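Local atomic coordinates of N2152 (Neocallimastix frontalis, PDB entry 5U22), a protein that probably hydrolyses arabinosyl substrates, as a rumen fungal glycoside hydrolase of family 39 built from a TIM barrel and a beta sandwich. Residues A[331-336]-A[342-347]; A[263-268]-A[304-309]; A[269-274]-A[322-327]; A[292-297]-A[382-387]. One frame throughout, in Å; residues are numbered along the deposited sequence.

Interaction 1: residues A[331-336]-A[342-347]; sequences GAASVD and VSFIFG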
loop_
_atom_site.group_PDB
_atom_site.type_symbol
_atom_site.label_atom_id
_atom_site.label_comp_id
_atom_site.label_asym_id
_atom_site.label_seq_id
_atom_site.Cartn_x
_atom_site.Cartn_y
_atom_site.Cartn_z
ATOM N N GLY A 331 8.866 -10.097 4.343
ATOM C CA GLY A 331 9.551 -8.980 3.712
ATOM C C GLY A 331 9.657 -9.133 2.212
ATOM O O GLY A 331 9.052 -10.020 1.608
ATOM N N ALA A 332 10.450 -8.244 1.614
ATOM C CA ALA A 332 10.560 -8.175 0.166
ATOM C C ALA A 332 12.011 -7.952 -0.224
ATOM O O ALA A 332 12.787 -7.345 0.519
ATOM C CB ALA A 332 9.690 -7.049 -0.414
ATOM N N ALA A 333 12.362 -8.424 -1.415
ATOM C CA ALA A 333 13.746 -8.372 -1.853
ATOM C C ALA A 333 13.806 -7.927 -3.301
ATOM O O ALA A 333 12.930 -8.273 -4.098
ATOM C CB ALA A 333 14.430 -9.729 -1.705
ATOM N N SER A 334 14.850 -7.166 -3.636
ATOM C CA SER A 334 15.056 -6.712 -5.004
ATOM C C SER A 334 16.479 -7.031 -5.447
ATOM O O SER A 334 17.409 -7.092 -4.635
ATOM C CB SER A 334 14.776 -5.208 -5.139
ATOM O OG SER A 334 15.713 -4.462 -4.385
ATOM N N VAL A 335 16.638 -7.264 -6.746
ATOM C CA VAL A 335 17.947 -7.478 -7.356
ATOM C C VAL A 335 18.062 -6.538 -8.540
ATOM O O VAL A 335 17.150 -6.477 -9.371
ATOM C CB VAL A 335 18.153 -8.931 -7.820
ATOM C CG1 VAL A 335 19.514 -9.064 -8.510
ATOM C CG2 VAL A 335 18.032 -9.900 -6.664
ATOM N N ASP A 336 19.184 -5.823 -8.628
ATOM C CA ASP A 336 19.430 -4.864 -9.703
ATOM C C ASP A 336 20.797 -5.157 -10.312
ATOM O O ASP A 336 21.825 -4.895 -9.680
ATOM C CB ASP A 336 19.368 -3.435 -9.165
ATOM C CG ASP A 336 19.469 -2.380 -10.263
ATOM O OD1 ASP A 336 20.118 -2.618 -11.301
ATOM O OD2 ASP A 336 18.899 -1.288 -10.074
ATOM N N VAL A 342 21.820 -6.289 -4.200
ATOM C CA VAL A 342 20.628 -6.975 -3.720
ATOM C C VAL A 342 20.185 -6.287 -2.431
ATOM O O VAL A 342 21.017 -5.951 -1.581
ATOM C CB VAL A 342 20.903 -8.467 -3.450
ATOM C CG1 VAL A 342 19.646 -9.169 -2.925
ATOM C CG2 VAL A 342 21.466 -9.137 -4.692
ATOM N N SER A 343 18.880 -6.098 -2.273
ATOM C CA SER A 343 18.337 -5.487 -1.066
ATOM C C SER A 343 17.209 -6.353 -0.526
ATOM O O SER A 343 16.321 -6.754 -1.277
ATOM C CB SER A 343 17.819 -4.075 -1.340
ATOM O OG SER A 343 17.292 -3.496 -0.149
ATOM N N PHE A 344 17.230 -6.605 0.778
ATOM C CA PHE A 344 16.222 -7.418 1.455
ATOM C C PHE A 344 15.771 -6.648 2.687
ATOM O O PHE A 344 16.587 -6.382 3.575
ATOM C CB PHE A 344 16.800 -8.783 1.847
ATOM C CG PHE A 344 15.817 -9.688 2.548
ATOM C CD1 PHE A 344 14.454 -9.569 2.309
ATOM C CD2 PHE A 344 16.254 -10.660 3.435
ATOM C CE1 PHE A 344 13.541 -10.396 2.956
ATOM C CE2 PHE A 344 15.341 -11.501 4.077
ATOM C CZ PHE A 344 13.985 -11.359 3.830
ATOM N N ILE A 345 14.494 -6.258 2.729
ATOM C CA ILE A 345 13.934 -5.569 3.892
ATOM C C ILE A 345 12.883 -6.461 4.529
ATOM O O ILE A 345 12.107 -7.120 3.826
ATOM C CB ILE A 345 13.344 -4.188 3.529
ATOM C CG1 ILE A 345 12.175 -4.317 2.546
ATOM C CG2 ILE A 345 14.412 -3.305 2.918
ATOM C CD1 ILE A 345 11.576 -2.954 2.148
ATOM N N PHE A 346 12.848 -6.481 5.862
ATOM C CA PHE A 346 11.983 -7.431 6.544
ATOM C C PHE A 346 11.750 -6.971 7.976
ATOM O O PHE A 346 12.450 -6.105 8.505
ATOM C CB PHE A 346 12.583 -8.845 6.506
ATOM C CG PHE A 346 14.006 -8.918 6.999
ATOM C CD1 PHE A 346 15.064 -8.681 6.132
ATOM C CD2 PHE A 346 14.285 -9.231 8.324
ATOM C CE1 PHE A 346 16.388 -8.764 6.575
ATOM C CE2 PHE A 346 15.594 -9.321 8.778
ATOM C CZ PHE A 346 16.648 -9.078 7.908
ATOM N N GLY A 347 10.756 -7.579 8.607
ATOM C CA GLY A 347 10.397 -7.201 9.957
ATOM C C GLY A 347 9.111 -7.864 10.383
ATOM O O GLY A 347 8.364 -8.372 9.539
#
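G331-D336 and V342-G347 run antiparallel, 171° between their directions and 4.7 Å apart at the closest approach of their axes, as arms of a beta hairpin. A332 with I345 and S334 with S343 are hydrogen-bonded pairs, each closed by two backbone bonds; the shortest joins S334 N to S343 O at 2.8 Å. G331, A333 and V335 face F346, F344 and V342 as non-hydrogen-bonded pairs. At G331 the strands come so close, CA to CA 4.0 Å from F346, that a CB would crowd I345 O and F346 CB, consistent with glycine. F344 has its CG anti to the backbone N (chi1 180°), which brings the ring edge across the partner strand: CD1 lies 3.3 Å from A332 O, while A333 CB approaches the same CD1 at 4.0 Å. F346 CD1 lies over the centre of one face of that ring. V335 and V342 lie side by side, CG2 to CG2. The opposite face carries A332, S334, S343 and I345, with S334 OG 3.7 Å from S343 CB. Within the beta-sandwich domain the hairpin is flanked by strand 315-320 beside 331-336 and strand 415-422 beside 342-347, while L25 and V27 of strand 23-28 pack on the face bearing A333 and F344.

Interaction 2: residues A[263-268]-A[304-309]; sequences RFIGRF and YFYKWY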
loop_
_atom_site.group_PDB
_atom_site.type_symbol
_atom_site.label_atom_id
_atom_site.label_comp_id
_atom_site.label_asym_id
_atom_site.label_seq_id
_atom_site.Cartn_x
_atom_site.Cartn_y
_atom_site.Cartn_z
ATOM N N ARG A 263 5.593 -6.791 6.641
ATOM C CA ARG A 263 4.804 -7.959 6.265
ATOM C C ARG A 263 3.802 -7.625 5.172
ATOM O O ARG A 263 3.585 -8.427 4.258
ATOM C CB ARG A 263 4.084 -8.517 7.489
ATOM C CG ARG A 263 4.990 -8.795 8.674
ATOM C CD ARG A 263 4.151 -8.985 9.961
ATOM N NE ARG A 263 3.304 -7.829 10.272
ATOM C CZ ARG A 263 2.418 -7.811 11.258
ATOM N NH1 ARG A 263 2.273 -8.889 12.029
ATOM N NH2 ARG A 263 1.678 -6.719 11.478
ATOM N N PHE A 264 3.166 -6.454 5.255
ATOM C CA PHE A 264 2.259 -6.033 4.189
ATOM C C PHE A 264 3.019 -5.831 2.889
ATOM O O PHE A 264 2.583 -6.261 1.812
ATOM C CB PHE A 264 1.550 -4.737 4.582
ATOM C CG PHE A 264 0.518 -4.898 5.678
ATOM C CD1 PHE A 264 -0.769 -5.315 5.378
ATOM C CD2 PHE A 264 0.835 -4.621 6.998
ATOM C CE1 PHE A 264 -1.724 -5.459 6.367
ATOM C CE2 PHE A 264 -0.120 -4.763 8.009
ATOM C CZ PHE A 264 -1.401 -5.184 7.693
ATOM N N ILE A 265 4.165 -5.164 2.975
ATOM C CA ILE A 265 4.994 -4.960 1.797
ATOM C C ILE A 265 5.374 -6.300 1.179
ATOM O O ILE A 265 5.194 -6.523 -0.024
ATOM C CB ILE A 265 6.235 -4.128 2.164
ATOM C CG1 ILE A 265 5.838 -2.678 2.458
ATOM C CG2 ILE A 265 7.282 -4.213 1.063
ATOM C CD1 ILE A 265 6.918 -1.868 3.167
ATOM N N GLY A 266 5.899 -7.217 1.992
ATOM C CA GLY A 266 6.297 -8.509 1.457
ATOM C C GLY A 266 5.155 -9.245 0.781
ATOM O O GLY A 266 5.310 -9.775 -0.323
ATOM N N ARG A 267 3.979 -9.254 1.416
ATOM C CA ARG A 267 2.874 -10.046 0.883
ATOM C C ARG A 267 2.220 -9.362 -0.311
ATOM O O ARG A 267 1.890 -10.030 -1.295
ATOM C CB ARG A 267 1.867 -10.346 2.001
ATOM C CG ARG A 267 2.458 -11.285 3.052
ATOM C CD ARG A 267 1.712 -11.288 4.381
ATOM N NE ARG A 267 2.576 -11.796 5.447
ATOM C CZ ARG A 267 2.175 -12.063 6.686
ATOM N NH1 ARG A 267 0.900 -11.884 7.029
ATOM N NH2 ARG A 267 3.051 -12.507 7.586
ATOM N N PHE A 268 2.059 -8.034 -0.268
ATOM C CA PHE A 268 1.584 -7.313 -1.451
ATOM C C PHE A 268 2.489 -7.567 -2.648
ATOM O O PHE A 268 2.008 -7.787 -3.768
ATOM C CB PHE A 268 1.507 -5.806 -1.179
ATOM C CG PHE A 268 0.410 -5.396 -0.225
ATOM C CD1 PHE A 268 -0.361 -6.340 0.433
ATOM C CD2 PHE A 268 0.162 -4.051 0.010
ATOM C CE1 PHE A 268 -1.358 -5.955 1.324
ATOM C CE2 PHE A 268 -0.845 -3.658 0.880
ATOM C CZ PHE A 268 -1.605 -4.620 1.549
ATOM N N TYR A 304 11.871 5.958 7.406
ATOM C CA TYR A 304 13.136 5.377 6.975
ATOM C C TYR A 304 12.946 3.980 6.389
ATOM O O TYR A 304 13.627 3.617 5.420
ATOM C CB TYR A 304 14.116 5.361 8.143
ATOM C CG TYR A 304 14.593 6.748 8.509
ATOM C CD1 TYR A 304 13.986 7.468 9.535
ATOM C CD2 TYR A 304 15.644 7.342 7.812
ATOM C CE1 TYR A 304 14.426 8.754 9.865
ATOM C CE2 TYR A 304 16.088 8.625 8.140
ATOM C CZ TYR A 304 15.478 9.313 9.169
ATOM O OH TYR A 304 15.926 10.583 9.474
ATOM N N PHE A 305 12.019 3.185 6.946
ATOM C CA PHE A 305 11.753 1.874 6.361
ATOM C C PHE A 305 11.170 2.012 4.958
ATOM O O PHE A 305 11.612 1.328 4.026
ATOM C CB PHE A 305 10.828 1.029 7.258
ATOM C CG PHE A 305 10.797 -0.433 6.874
ATOM C CD1 PHE A 305 11.867 -1.269 7.182
ATOM C CD2 PHE A 305 9.717 -0.968 6.186
ATOM C CE1 PHE A 305 11.857 -2.604 6.815
ATOM C CE2 PHE A 305 9.694 -2.310 5.822
ATOM C CZ PHE A 305 10.772 -3.125 6.129
ATOM N N TYR A 306 10.206 2.922 4.776
ATOM C CA TYR A 306 9.631 3.109 3.450
ATOM C C TYR A 306 10.617 3.764 2.487
ATOM O O TYR A 306 10.491 3.586 1.273
ATOM C CB TYR A 306 8.323 3.903 3.562
ATOM C CG TYR A 306 7.153 2.995 3.911
ATOM C CD1 TYR A 306 6.968 2.523 5.209
ATOM C CD2 TYR A 306 6.261 2.583 2.932
ATOM C CE1 TYR A 306 5.902 1.677 5.514
ATOM C CE2 TYR A 306 5.197 1.749 3.226
ATOM C CZ TYR A 306 5.022 1.296 4.511
ATOM O OH TYR A 306 3.946 0.475 4.772
ATOM N N LYS A 307 11.606 4.502 2.999
ATOM C CA LYS A 307 12.655 5.019 2.126
ATOM C C LYS A 307 13.496 3.879 1.560
ATOM O O LYS A 307 13.804 3.858 0.359
ATOM C CB LYS A 307 13.518 6.021 2.898
ATOM C CG LYS A 307 14.783 6.480 2.157
ATOM C CD LYS A 307 14.475 7.453 1.041
ATOM C CE LYS A 307 15.770 7.956 0.369
ATOM N NZ LYS A 307 15.537 8.325 -1.042
ATOM N N TRP A 308 13.882 2.923 2.414
ATOM C CA TRP A 308 14.562 1.721 1.934
ATOM C C TRP A 308 13.752 1.056 0.835
ATOM O O TRP A 308 14.282 0.665 -0.213
ATOM C CB TRP A 308 14.741 0.730 3.077
ATOM C CG TRP A 308 15.779 1.046 4.077
ATOM C CD1 TRP A 308 16.746 1.996 4.001
ATOM C CD2 TRP A 308 15.951 0.388 5.331
ATOM N NE1 TRP A 308 17.527 1.965 5.137
ATOM C CE2 TRP A 308 17.054 0.984 5.970
ATOM C CE3 TRP A 308 15.273 -0.653 5.980
ATOM C CZ2 TRP A 308 17.505 0.570 7.227
ATOM C CZ3 TRP A 308 15.720 -1.062 7.225
ATOM C CH2 TRP A 308 16.825 -0.451 7.836
ATOM N N TYR A 309 12.449 0.924 1.078
ATOM C CA TYR A 309 11.553 0.289 0.120
ATOM C C TYR A 309 11.513 1.062 -1.188
ATOM O O TYR A 309 11.680 0.488 -2.274
ATOM C CB TYR A 309 10.162 0.201 0.749
ATOM C CG TYR A 309 9.078 -0.435 -0.086
ATOM C CD1 TYR A 309 9.326 -1.567 -0.868
ATOM C CD2 TYR A 309 7.783 0.069 -0.043
ATOM C CE1 TYR A 309 8.311 -2.169 -1.616
ATOM C CE2 TYR A 309 6.754 -0.529 -0.767
ATOM C CZ TYR A 309 7.017 -1.642 -1.549
ATOM O OH TYR A 309 5.982 -2.215 -2.251
#
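I265 reaches from helix 258-270 into three aromatic side chains of helix 301-310, the side chain that carries the contact between 263-268 and 304-309. The segment axes stay 12.3 Å apart and cross at -22°, a spacing that the long side chains fill. At CB the isoleucine branches. CG2, anti to the backbone N, settles over a face of the Y309 ring, 3.8 Å from its centroid and 3.5 Å from CE1, a CH-pi contact. CG1 leads along the same ring, 4.0 Å from Y309 CE2. The tip, CD1, then enters a corner of three rings: Y309 CD2 at 3.8 Å, the edge of F305 with CE2 at 3.9 Å, and a face of Y306, whose centroid is 4.2 Å away in a second CH-pi contact. The polar ends look elsewhere, Y309 OH to E269 and A40 N, Y306 OH to Y247. Were Y309 an alanine, a gap would probably open beside CG2 and CG1 of I265 and E269 would lose its hydroxyl partner. The two helices follow strands 242-247 and 275-278 of the parallel barrel sheet, and I345 of strand 341-347 in the beta sandwich packs against F305 and Y309.

Interaction 3: residues A[269-274]-A[322-327]; sequences ERYKVD and PNENSK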
loop_
_atom_site.group_PDB
_atom_site.type_symbol
_atom_site.label_atom_id
_atom_site.label_comp_id
_atom_site.label_asym_id
_atom_site.label_seq_id
_atom_site.Cartn_x
_atom_site.Cartn_y
_atom_site.Cartn_z
ATOM N N GLU A 269 3.808 -7.517 -2.441
ATOM C CA GLU A 269 4.717 -7.781 -3.549
ATOM C C GLU A 269 4.614 -9.230 -4.004
ATOM O O GLU A 269 4.644 -9.514 -5.206
ATOM C CB GLU A 269 6.152 -7.447 -3.153
ATOM C CG GLU A 269 6.414 -5.954 -2.908
ATOM C CD GLU A 269 6.506 -5.132 -4.195
ATOM O OE1 GLU A 269 6.511 -5.724 -5.309
ATOM O OE2 GLU A 269 6.569 -3.890 -4.077
ATOM N N ARG A 270 4.467 -10.160 -3.060
ATOM C CA ARG A 270 4.386 -11.576 -3.416
ATOM C C ARG A 270 3.202 -11.856 -4.332
ATOM O O ARG A 270 3.291 -12.690 -5.241
ATOM C CB ARG A 270 4.295 -12.419 -2.144
ATOM C CG ARG A 270 4.171 -13.918 -2.366
ATOM C CD ARG A 270 4.415 -14.680 -1.046
ATOM N NE ARG A 270 5.689 -14.299 -0.421
ATOM C CZ ARG A 270 5.797 -13.756 0.794
ATOM N NH1 ARG A 270 4.718 -13.546 1.550
ATOM N NH2 ARG A 270 6.987 -13.425 1.263
ATOM N N TYR A 271 2.088 -11.164 -4.120
ATOM C CA TYR A 271 0.875 -11.401 -4.891
ATOM C C TYR A 271 0.654 -10.348 -5.970
ATOM O O TYR A 271 -0.426 -10.300 -6.572
ATOM C CB TYR A 271 -0.328 -11.505 -3.948
ATOM C CG TYR A 271 -0.298 -12.813 -3.185
ATOM C CD1 TYR A 271 -0.833 -13.965 -3.743
ATOM C CD2 TYR A 271 0.320 -12.909 -1.941
ATOM C CE1 TYR A 271 -0.792 -15.178 -3.063
ATOM C CE2 TYR A 271 0.374 -14.114 -1.262
ATOM C CZ TYR A 271 -0.185 -15.241 -1.827
ATOM O OH TYR A 271 -0.129 -16.437 -1.156
ATOM N N LYS A 272 1.661 -9.523 -6.241
ATOM C CA LYS A 272 1.629 -8.575 -7.356
ATOM C C LYS A 272 0.462 -7.601 -7.227
ATOM O O LYS A 272 -0.198 -7.244 -8.207
ATOM C CB LYS A 272 1.605 -9.305 -8.695
ATOM C CG LYS A 272 2.834 -10.205 -8.884
ATOM C CD LYS A 272 2.876 -10.851 -10.262
ATOM C CE LYS A 272 2.992 -12.358 -10.152
ATOM N N VAL A 273 0.211 -7.162 -5.995
ATOM C CA VAL A 273 -0.765 -6.107 -5.764
ATOM C C VAL A 273 -0.353 -4.866 -6.544
ATOM O O VAL A 273 0.828 -4.503 -6.598
ATOM C CB VAL A 273 -0.876 -5.827 -4.257
ATOM C CG1 VAL A 273 -1.571 -4.497 -3.996
ATOM C CG2 VAL A 273 -1.637 -6.958 -3.592
ATOM N N ASP A 274 -1.333 -4.217 -7.171
ATOM C CA ASP A 274 -1.020 -3.048 -7.982
ATOM C C ASP A 274 -0.666 -1.846 -7.112
ATOM O O ASP A 274 0.294 -1.118 -7.407
ATOM C CB ASP A 274 -2.194 -2.722 -8.903
ATOM C CG ASP A 274 -1.830 -1.707 -9.946
ATOM O OD1 ASP A 274 -0.978 -2.021 -10.803
ATOM O OD2 ASP A 274 -2.396 -0.603 -9.914
ATOM N N PRO A 322 8.709 -17.428 7.446
ATOM C CA PRO A 322 8.243 -18.527 8.320
ATOM C C PRO A 322 6.822 -18.986 8.028
ATOM O O PRO A 322 6.579 -20.200 7.936
ATOM C CB PRO A 322 8.395 -17.924 9.720
ATOM C CG PRO A 322 9.582 -17.019 9.584
ATOM C CD PRO A 322 9.404 -16.380 8.221
ATOM N N ASN A 323 5.877 -18.053 7.869
ATOM C CA ASN A 323 4.487 -18.386 7.572
ATOM C C ASN A 323 3.733 -17.129 7.160
ATOM O O ASN A 323 3.352 -16.328 8.021
ATOM C CB ASN A 323 3.806 -19.027 8.790
ATOM C CG ASN A 323 2.342 -19.393 8.524
ATOM O OD1 ASN A 323 1.863 -19.305 7.400
ATOM N ND2 ASN A 323 1.640 -19.819 9.564
ATOM N N GLU A 324 3.535 -16.930 5.856
ATOM C CA GLU A 324 2.865 -15.718 5.392
ATOM C C GLU A 324 1.388 -15.686 5.756
ATOM O O GLU A 324 0.749 -14.642 5.594
ATOM C CB GLU A 324 3.004 -15.566 3.879
ATOM C CG GLU A 324 2.161 -16.561 3.080
ATOM C CD GLU A 324 1.802 -16.022 1.707
ATOM O OE1 GLU A 324 2.048 -14.815 1.466
ATOM O OE2 GLU A 324 1.278 -16.800 0.874
ATOM N N ASN A 325 0.828 -16.794 6.223
ATOM C CA ASN A 325 -0.579 -16.844 6.625
ATOM C C ASN A 325 -0.735 -16.688 8.125
ATOM O O ASN A 325 -1.521 -17.398 8.758
ATOM C CB ASN A 325 -1.209 -18.147 6.150
ATOM C CG ASN A 325 -1.107 -18.313 4.654
ATOM O OD1 ASN A 325 -1.649 -17.512 3.899
ATOM N ND2 ASN A 325 -0.382 -19.342 4.214
ATOM N N SER A 326 0.003 -15.751 8.711
ATOM C CA SER A 326 0.079 -15.560 10.154
ATOM C C SER A 326 0.628 -14.162 10.405
ATOM O O SER A 326 0.862 -13.399 9.466
ATOM C CB SER A 326 0.984 -16.606 10.802
ATOM O OG SER A 326 2.339 -16.260 10.556
ATOM N N LYS A 327 0.868 -13.838 11.674
ATOM C CA LYS A 327 1.448 -12.544 12.015
ATOM C C LYS A 327 2.958 -12.483 11.809
ATOM O O LYS A 327 3.537 -11.410 12.002
ATOM C CB LYS A 327 1.122 -12.193 13.468
ATOM C CG LYS A 327 -0.372 -12.069 13.730
ATOM C CD LYS A 327 -0.666 -11.661 15.161
ATOM C CE LYS A 327 -2.106 -11.187 15.293
ATOM N NZ LYS A 327 -3.068 -12.256 14.905
#
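Y271 and E324 meet with ring and carboxylate almost coplanar, only 7° between the planes, and their hydrogen bond, Y271 OH to E324 OE2, is very short at 2.5 Å, a length best taken with caution. Y271 follows directly on the last turn of helix 258-270, which a Schellman motif closes: K272, with positive phi, is the C-prime residue, K272 N bonding to E269 O and V273 N to F268 O. E324 comes from the irregular loop 322-327 between strands 315-320 and 330-336, where N323 OD1 accepts from N325 N in an Asx turn and S326 OG bonds to N323 O. Tyrosine and glutamate come from opposite directions, and the carboxylate lies at the edge of the ring, in its plane. The second oxygen goes to R270, whose chain bends at chi3 (-53°) to bring NH1 within 3.0 Å of E324 OE1. This salt bridge reaches OE1 from above the carboxylate, the guanidinium standing steeply to it at 79°, and the two oxygens turn to different partners across the contact. S222 adds its hydroxyl at OE1, and R226 bonds to Y271 OH; the surrounding positive charge would probably favour an ionised E324. R270 NH2 in turn pairs with D330 and V319 O. With a leucine in place of R270, E324 is likely to lose its salt bridge and D330 to keep just R267 of its two arginines. Beyond the bonds, R270 CD lies 3.5 Å from E324 OE1, and the same oxygen stands 3.3 Å from Y271 CE2 at the edge of the ring.

Interaction 4: residues A[292-297]-A[382-387]; sequences LLASDT and DTPSNG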
loop_
_atom_site.group_PDB
_atom_site.type_symbol
_atom_site.label_atom_id
_atom_site.label_comp_id
_atom_site.label_asym_id
_atom_site.label_seq_id
_atom_site.Cartn_x
_atom_site.Cartn_y
_atom_site.Cartn_z
ATOM N N LEU A 292 4.046 7.719 8.870
ATOM C CA LEU A 292 5.480 7.635 8.639
ATOM C C LEU A 292 6.211 8.816 9.243
ATOM O O LEU A 292 7.416 8.713 9.516
ATOM C CB LEU A 292 5.796 7.555 7.142
ATOM C CG LEU A 292 5.743 6.178 6.469
ATOM C CD1 LEU A 292 4.664 5.296 7.039
ATOM C CD2 LEU A 292 5.621 6.299 4.944
ATOM N N LEU A 293 5.509 9.928 9.442
ATOM C CA LEU A 293 6.041 11.085 10.138
ATOM C C LEU A 293 5.567 11.064 11.583
ATOM O O LEU A 293 4.410 10.727 11.870
ATOM C CB LEU A 293 5.594 12.389 9.471
ATOM C CG LEU A 293 5.928 12.551 7.990
ATOM C CD1 LEU A 293 5.446 13.916 7.487
ATOM C CD2 LEU A 293 7.426 12.396 7.767
ATOM N N ALA A 294 6.480 11.407 12.492
ATOM C CA ALA A 294 6.187 11.433 13.914
ATOM C C ALA A 294 5.411 12.679 14.300
ATOM O O ALA A 294 4.712 12.679 15.323
ATOM C CB ALA A 294 7.496 11.364 14.705
ATOM N N SER A 295 5.554 13.738 13.507
ATOM C CA SER A 295 4.818 14.979 13.656
ATOM C C SER A 295 4.550 15.491 12.256
ATOM O O SER A 295 4.897 14.837 11.268
ATOM C CB SER A 295 5.611 15.998 14.478
ATOM O OG SER A 295 6.715 16.460 13.730
ATOM N N ASP A 296 3.961 16.682 12.152
ATOM C CA ASP A 296 3.790 17.266 10.826
ATOM C C ASP A 296 5.119 17.533 10.127
ATOM O O ASP A 296 5.156 17.578 8.895
ATOM C CB ASP A 296 2.974 18.558 10.922
ATOM C CG ASP A 296 1.503 18.291 11.133
ATOM O OD1 ASP A 296 1.169 17.158 11.538
ATOM O OD2 ASP A 296 0.683 19.208 10.892
ATOM N N THR A 297 6.220 17.663 10.874
ATOM C CA THR A 297 7.485 18.112 10.318
ATOM C C THR A 297 8.638 17.139 10.497
ATOM O O THR A 297 9.682 17.331 9.862
ATOM C CB THR A 297 7.896 19.446 10.963
ATOM O OG1 THR A 297 8.030 19.261 12.382
ATOM C CG2 THR A 297 6.850 20.519 10.677
ATOM N N ASP A 382 4.578 8.394 17.086
ATOM C CA ASP A 382 4.794 9.815 17.345
ATOM C C ASP A 382 6.195 10.113 17.871
ATOM O O ASP A 382 6.466 11.248 18.282
ATOM C CB ASP A 382 3.740 10.341 18.333
ATOM C CG ASP A 382 2.327 10.301 17.757
ATOM O OD1 ASP A 382 2.183 10.327 16.513
ATOM O OD2 ASP A 382 1.354 10.231 18.530
ATOM N N THR A 383 7.087 9.122 17.867
ATOM C CA THR A 383 8.458 9.308 18.319
ATOM C C THR A 383 9.332 9.698 17.134
ATOM O O THR A 383 9.418 8.928 16.168
ATOM C CB THR A 383 8.991 8.029 18.951
ATOM O OG1 THR A 383 8.174 7.676 20.073
ATOM C CG2 THR A 383 10.438 8.208 19.416
ATOM N N PRO A 384 9.976 10.863 17.145
ATOM C CA PRO A 384 10.863 11.207 16.028
ATOM C C PRO A 384 12.032 10.237 15.936
ATOM O O PRO A 384 12.488 9.679 16.939
ATOM C CB PRO A 384 11.328 12.629 16.366
ATOM C CG PRO A 384 10.257 13.158 17.260
ATOM C CD PRO A 384 9.822 11.982 18.085
ATOM N N SER A 385 12.509 10.031 14.709
ATOM C CA SER A 385 13.621 9.133 14.429
ATOM C C SER A 385 14.739 9.871 13.705
ATOM O O SER A 385 14.485 10.672 12.795
ATOM C CB SER A 385 13.172 7.950 13.579
ATOM O OG SER A 385 14.262 7.096 13.288
ATOM N N ASN A 386 15.977 9.602 14.110
ATOM C CA ASN A 386 17.134 10.136 13.407
ATOM C C ASN A 386 17.660 9.171 12.366
ATOM O O ASN A 386 18.664 9.468 11.708
ATOM C CB ASN A 386 18.248 10.497 14.392
ATOM C CG ASN A 386 17.829 11.583 15.346
ATOM O OD1 ASN A 386 17.313 12.620 14.924
ATOM N ND2 ASN A 386 18.016 11.343 16.646
ATOM N N GLY A 387 17.004 8.035 12.192
ATOM C CA GLY A 387 17.367 7.130 11.133
ATOM C C GLY A 387 17.964 5.827 11.627
ATOM O O GLY A 387 18.046 5.547 12.828
HETATM O O HOH W 1 2.454 10.788 13.766
#
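The flat peptide joining T383 to P384 takes the methyl of A294 on one of its faces: CB stands almost squarely above the carbonyl, 3.4 Å from T383 O and 3.5 Å from P384 N. The proline ring borders the same methyl, its CD 4.1 Å from A294 CB, and continues the same surface over the alanine, beyond the peptide. The carboxylate of D382 is the second flat group. Its OD1 lies 3.7 Å from A294 O, too far for a bond and both acceptors, and it is linked to the other loop through water: one molecule sits 2.7 Å from L293 O and 2.8 Å from D382 OD1. D382 also turns its CA toward A294 O, a CA-H...O contact of 3.5 Å at the place where the two backbones run nearest. Direct contact is therefore carried by a buried methyl on a peptide face and by one CA-H...O contact, with the exposed aspartate and proline at its margin. Each loop is shaped by an ST turn of its own: S295 OG accepts from T297 N, 3.1 Å away, and S385 OG from G387 N. R288 pairs with D296 and, weakly and at long range, with D382. The 292-297 loop links strand 275-278 of the barrel to helix 301-310, and L293 packs on W303 of that helix. The 382-387 loop joins strands 368-376 and 389-397 of the beta sandwich, and S385 bonds by its backbone to K299 and touches Y304, tying the sandwich turn to the start of the same helix.

Overall arrangement
Interactions 2 and 3 both use helix 258-270, their centres 12 Å apart, and their segments alternate along the chain. Interaction 1 follows both in sequence; its centre is 9 Å from that of interaction 2, which it touches through I345, and 14 Å from that of interaction 3, which it also touches, A332 against E269. Interaction 4 encloses interaction 1 in the loop it closes, lies about 24 Å from it centre to centre without touching, and meets interaction 2, at about 17 Å, through Y304 and Y306. R263 and R267 reach from helix 258-270 to loop 322-327. Helices 258-270 and 301-310 thus lie between barrel and sandwich hairpin, consistent with the two domains packing as one body.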